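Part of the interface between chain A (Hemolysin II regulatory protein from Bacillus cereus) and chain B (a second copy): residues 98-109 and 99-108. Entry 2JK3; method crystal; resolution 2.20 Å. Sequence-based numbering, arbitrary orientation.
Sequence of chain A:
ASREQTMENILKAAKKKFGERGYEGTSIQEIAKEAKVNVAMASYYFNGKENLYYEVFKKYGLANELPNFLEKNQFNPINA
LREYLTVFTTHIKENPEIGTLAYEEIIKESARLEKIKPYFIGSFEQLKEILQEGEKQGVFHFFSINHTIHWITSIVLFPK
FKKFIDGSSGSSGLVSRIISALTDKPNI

Chain A, residues 98-109: IGTLAYEEIIKE
Chain B, residues 99-108: GTLAYEEIIK

Two copies of the hemolysin II regulatory protein meet here through a pair of helices that run almost antiparallel, with 172° between their N-to-C directions and 10.8 Å between their axes at closest approach. Through I106(A) in chain A and over most of chain B, phi/psi lie near -65/-45; Y103(B) is at -45/-54 and K108(B) at -83/-26, while I107(A) is at -68/-22 and K108(A) at -93/-5. Backbone hydrogen bonds run i to i+4, such as Y103(A) N to G99(A) O (2.8 Å) and I107(B) N to Y103(B) O (2.8 Å). The register sets T100(A) CA 7.2 Å from I107(B) CA, E104(A) CA 7.7 Å from Y103(B) CA, and I107(A) CA 7.1 Å from T100(B) CA. In chain A, E109(A) takes positive phi (44/50) in a Schellman motif, with its N bonded to I106(A) O at 3.0 Å.

The one hydrogen bond across the contact runs from Y103(B) OH to T100(A) O, 2.7 Å away and near the plane of the tyrosine ring. Because T100(A) O also accepts the helical bond from E104(A) N (3.2 Å), the carbonyl serves two donors. Tyrosine suits this place: its ring spans the gap between the helices and carries a polar tip to the neighbouring backbone.

Packing centres on the same side chain, a knob seated among T100(A), Y103(A), E104(A) and I107(A). Y103(B) has chi1 t (-178°) and chi2 77°, whereas Y103(A) has chi1 -147°, between wells, and chi2 93°. The copies therefore do not match in detail, and Y103(B) has far more surface covered than Y103(A). Their ring planes lie 11° from parallel, but the centroids are 5.7 Å apart and the rings barely overlap; Y103(A) CD2 approaches Y103(B) CE1 to 3.5 Å. Nearby, Y103(A) CB lies 3.2 Å from Y103(B) OH. E104(A), pointing sideways, packs its aliphatic CB 3.9 Å from Y103(B) CE2.

Isoleucine and threonine complete the apolar packing. I107(A) points toward chain B; with chi1 p and chi2 t, its apolar end suits an apolar surface, CD1 lying 3.6 Å from Y103(B) CB and 4.3 Å from T100(B) CG2. At the other end, I107(B), m at both chi angles, brings CD1 within 4.1 Å of T100(A) CG2. Both threonines adopt chi1 p; each offers a methyl to the partner while its OG1 is hydrogen-bonded just outside these stretches.

The charged contact stays within chain A. K108(A), chi1 m and then t through chi4, extends NZ to E104(A) OE2 at 2.7 Å, a salt bridge one helical turn back. Its aliphatic portion still contributes to the interface, with K108(A) CG 4.2 Å from T100(B) CG2.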

# COMPACT_ATOMS: atom_id res chain seq x y z
N ILE A 98 9.34 -6.03 -7.19
CA ILE A 98 8.41 -7.10 -6.83
C ILE A 98 7.38 -6.58 -5.85
O ILE A 98 6.19 -6.90 -5.94
CB ILE A 98 9.13 -8.33 -6.22
CG1 ILE A 98 10.03 -9.02 -7.26
CG2 ILE A 98 8.09 -9.31 -5.62
CD1 ILE A 98 9.32 -9.48 -8.50
N GLY A 99 7.86 -5.77 -4.92
CA GLY A 99 6.99 -5.12 -3.95
C GLY A 99 6.21 -3.98 -4.60
O GLY A 99 4.98 -3.91 -4.47
N THR A 100 6.91 -3.11 -5.34
CA THR A 100 6.16 -1.99 -5.94
C THR A 100 5.07 -2.50 -6.85
O THR A 100 3.95 -2.03 -6.77
CB THR A 100 7.02 -0.98 -6.69
OG1 THR A 100 7.74 -1.65 -7.74
CG2 THR A 100 7.97 -0.30 -5.75
N LEU A 101 5.40 -3.46 -7.71
CA LEU A 101 4.44 -3.97 -8.67
C LEU A 101 3.37 -4.77 -7.96
O LEU A 101 2.20 -4.62 -8.25
CB LEU A 101 5.14 -4.86 -9.71
CG LEU A 101 6.06 -4.16 -10.72
CD1 LEU A 101 6.94 -5.13 -11.48
CD2 LEU A 101 5.24 -3.34 -11.70
N ALA A 102 3.75 -5.66 -7.05
CA ALA A 102 2.76 -6.47 -6.36
C ALA A 102 1.77 -5.58 -5.57
O ALA A 102 0.56 -5.80 -5.58
CB ALA A 102 3.44 -7.47 -5.43
N TYR A 103 2.29 -4.57 -4.88
CA TYR A 103 1.42 -3.69 -4.08
C TYR A 103 0.41 -2.92 -4.98
O TYR A 103 -0.77 -2.71 -4.61
CB TYR A 103 2.25 -2.71 -3.24
CG TYR A 103 1.62 -2.35 -1.89
CD1 TYR A 103 1.93 -3.06 -0.74
CD2 TYR A 103 0.72 -1.30 -1.79
CE1 TYR A 103 1.36 -2.74 0.46
CE2 TYR A 103 0.15 -0.96 -0.58
CZ TYR A 103 0.48 -1.69 0.55
OH TYR A 103 -0.08 -1.34 1.75
N GLU A 104 0.87 -2.54 -6.17
CA GLU A 104 0.01 -1.91 -7.14
C GLU A 104 -1.12 -2.88 -7.55
O GLU A 104 -2.30 -2.55 -7.47
CB GLU A 104 0.82 -1.50 -8.37
CG GLU A 104 0.17 -0.38 -9.20
CD GLU A 104 0.71 -0.26 -10.62
OE1 GLU A 104 1.76 -0.85 -10.93
OE2 GLU A 104 0.07 0.42 -11.43
N GLU A 105 -0.76 -4.08 -7.97
CA GLU A 105 -1.77 -5.02 -8.45
C GLU A 105 -2.76 -5.30 -7.33
O GLU A 105 -3.95 -5.49 -7.58
CB GLU A 105 -1.12 -6.32 -8.92
CG GLU A 105 0.04 -6.12 -9.91
CD GLU A 105 -0.45 -5.80 -11.32
OE1 GLU A 105 -1.58 -5.29 -11.46
OE2 GLU A 105 0.32 -6.04 -12.28
N ILE A 106 -2.25 -5.34 -6.10
CA ILE A 106 -3.05 -5.61 -4.93
C ILE A 106 -4.04 -4.48 -4.64
O ILE A 106 -5.23 -4.74 -4.50
CB ILE A 106 -2.18 -5.78 -3.68
CG1 ILE A 106 -1.28 -7.01 -3.78
CG2 ILE A 106 -3.06 -5.83 -2.40
CD1 ILE A 106 -0.34 -7.11 -2.61
N ILE A 107 -3.57 -3.24 -4.53
CA ILE A 107 -4.51 -2.15 -4.21
C ILE A 107 -5.49 -1.88 -5.33
O ILE A 107 -6.56 -1.34 -5.10
CB ILE A 107 -3.82 -0.83 -3.76
CG1 ILE A 107 -3.05 -0.19 -4.93
CG2 ILE A 107 -2.96 -1.10 -2.59
CD1 ILE A 107 -2.52 1.19 -4.61
N LYS A 108 -5.12 -2.26 -6.55
CA LYS A 108 -6.00 -2.13 -7.71
C LYS A 108 -6.79 -3.40 -7.93
O LYS A 108 -7.65 -3.45 -8.81
CB LYS A 108 -5.19 -1.84 -8.97
CG LYS A 108 -4.40 -0.56 -8.89
CD LYS A 108 -4.04 -0.06 -10.27
CE LYS A 108 -3.14 1.15 -10.17
NZ LYS A 108 -2.43 1.32 -11.45
N GLU A 109 -6.49 -4.43 -7.15
CA GLU A 109 -7.17 -5.70 -7.31
C GLU A 109 -7.26 -6.04 -8.81
O GLU A 109 -8.33 -6.38 -9.32
CB GLU A 109 -8.56 -5.68 -6.66
CG GLU A 109 -9.27 -7.03 -6.74
CD GLU A 109 -10.48 -7.16 -5.82
OE1 GLU A 109 -11.27 -6.19 -5.69
OE2 GLU A 109 -10.65 -8.25 -5.25
N GLY B 99 -6.24 7.07 -3.45
CA GLY B 99 -5.28 6.07 -3.01
C GLY B 99 -4.37 5.62 -4.13
O GLY B 99 -3.13 5.60 -3.96
N THR B 100 -4.93 5.27 -5.29
CA THR B 100 -4.06 4.67 -6.30
C THR B 100 -3.14 5.73 -6.86
O THR B 100 -2.00 5.45 -7.25
CB THR B 100 -4.83 3.98 -7.46
OG1 THR B 100 -5.59 4.96 -8.19
CG2 THR B 100 -5.77 2.90 -6.94
N LEU B 101 -3.64 6.97 -6.92
CA LEU B 101 -2.82 8.03 -7.49
C LEU B 101 -1.78 8.43 -6.45
O LEU B 101 -0.63 8.69 -6.79
CB LEU B 101 -3.68 9.23 -7.91
CG LEU B 101 -4.49 8.98 -9.17
CD1 LEU B 101 -5.56 10.03 -9.29
CD2 LEU B 101 -3.58 8.98 -10.38
N ALA B 102 -2.17 8.46 -5.19
CA ALA B 102 -1.18 8.72 -4.17
C ALA B 102 -0.09 7.65 -4.23
O ALA B 102 1.11 7.98 -4.30
CB ALA B 102 -1.81 8.78 -2.80
N TYR B 103 -0.51 6.39 -4.24
CA TYR B 103 0.44 5.30 -4.36
C TYR B 103 1.47 5.57 -5.46
O TYR B 103 2.69 5.50 -5.24
CB TYR B 103 -0.27 3.98 -4.66
CG TYR B 103 0.74 2.85 -4.73
CD1 TYR B 103 1.26 2.31 -3.56
CD2 TYR B 103 1.21 2.36 -5.94
CE1 TYR B 103 2.20 1.32 -3.58
CE2 TYR B 103 2.15 1.34 -5.98
CZ TYR B 103 2.65 0.83 -4.79
OH TYR B 103 3.59 -0.18 -4.77
N GLU B 104 1.00 5.85 -6.67
CA GLU B 104 1.93 6.07 -7.75
C GLU B 104 2.91 7.22 -7.47
O GLU B 104 4.08 7.18 -7.87
CB GLU B 104 1.18 6.33 -9.05
CG GLU B 104 2.02 7.06 -10.10
CD GLU B 104 3.06 6.17 -10.78
OE1 GLU B 104 3.02 4.93 -10.56
OE2 GLU B 104 3.92 6.72 -11.52
N GLU B 105 2.43 8.27 -6.80
CA GLU B 105 3.26 9.45 -6.59
C GLU B 105 4.30 9.14 -5.52
O GLU B 105 5.46 9.56 -5.63
CB GLU B 105 2.41 10.67 -6.18
CG GLU B 105 1.53 11.24 -7.29
CD GLU B 105 2.28 11.46 -8.58
OE1 GLU B 105 3.53 11.47 -8.53
OE2 GLU B 105 1.64 11.59 -9.65
N ILE B 106 3.89 8.39 -4.51
CA ILE B 106 4.78 8.01 -3.45
C ILE B 106 5.84 7.10 -4.04
O ILE B 106 7.03 7.32 -3.86
CB ILE B 106 4.03 7.29 -2.34
CG1 ILE B 106 3.06 8.25 -1.65
CG2 ILE B 106 5.01 6.68 -1.34
CD1 ILE B 106 1.99 7.56 -0.77
N ILE B 107 5.40 6.10 -4.78
CA ILE B 107 6.30 5.16 -5.42
C ILE B 107 7.28 5.87 -6.34
O ILE B 107 8.48 5.63 -6.29
CB ILE B 107 5.51 4.09 -6.23
CG1 ILE B 107 4.89 3.08 -5.26
CG2 ILE B 107 6.38 3.38 -7.21
CD1 ILE B 107 5.77 2.76 -4.07
N LYS B 108 6.77 6.77 -7.18
CA LYS B 108 7.60 7.45 -8.16
C LYS B 108 8.33 8.67 -7.54
O LYS B 108 9.41 9.03 -7.98
CB LYS B 108 6.76 7.79 -9.41
CG LYS B 108 7.14 9.07 -10.12
CD LYS B 108 6.59 9.15 -11.55
CE LYS B 108 7.32 10.24 -12.34
NZ LYS B 108 7.07 10.15 -13.82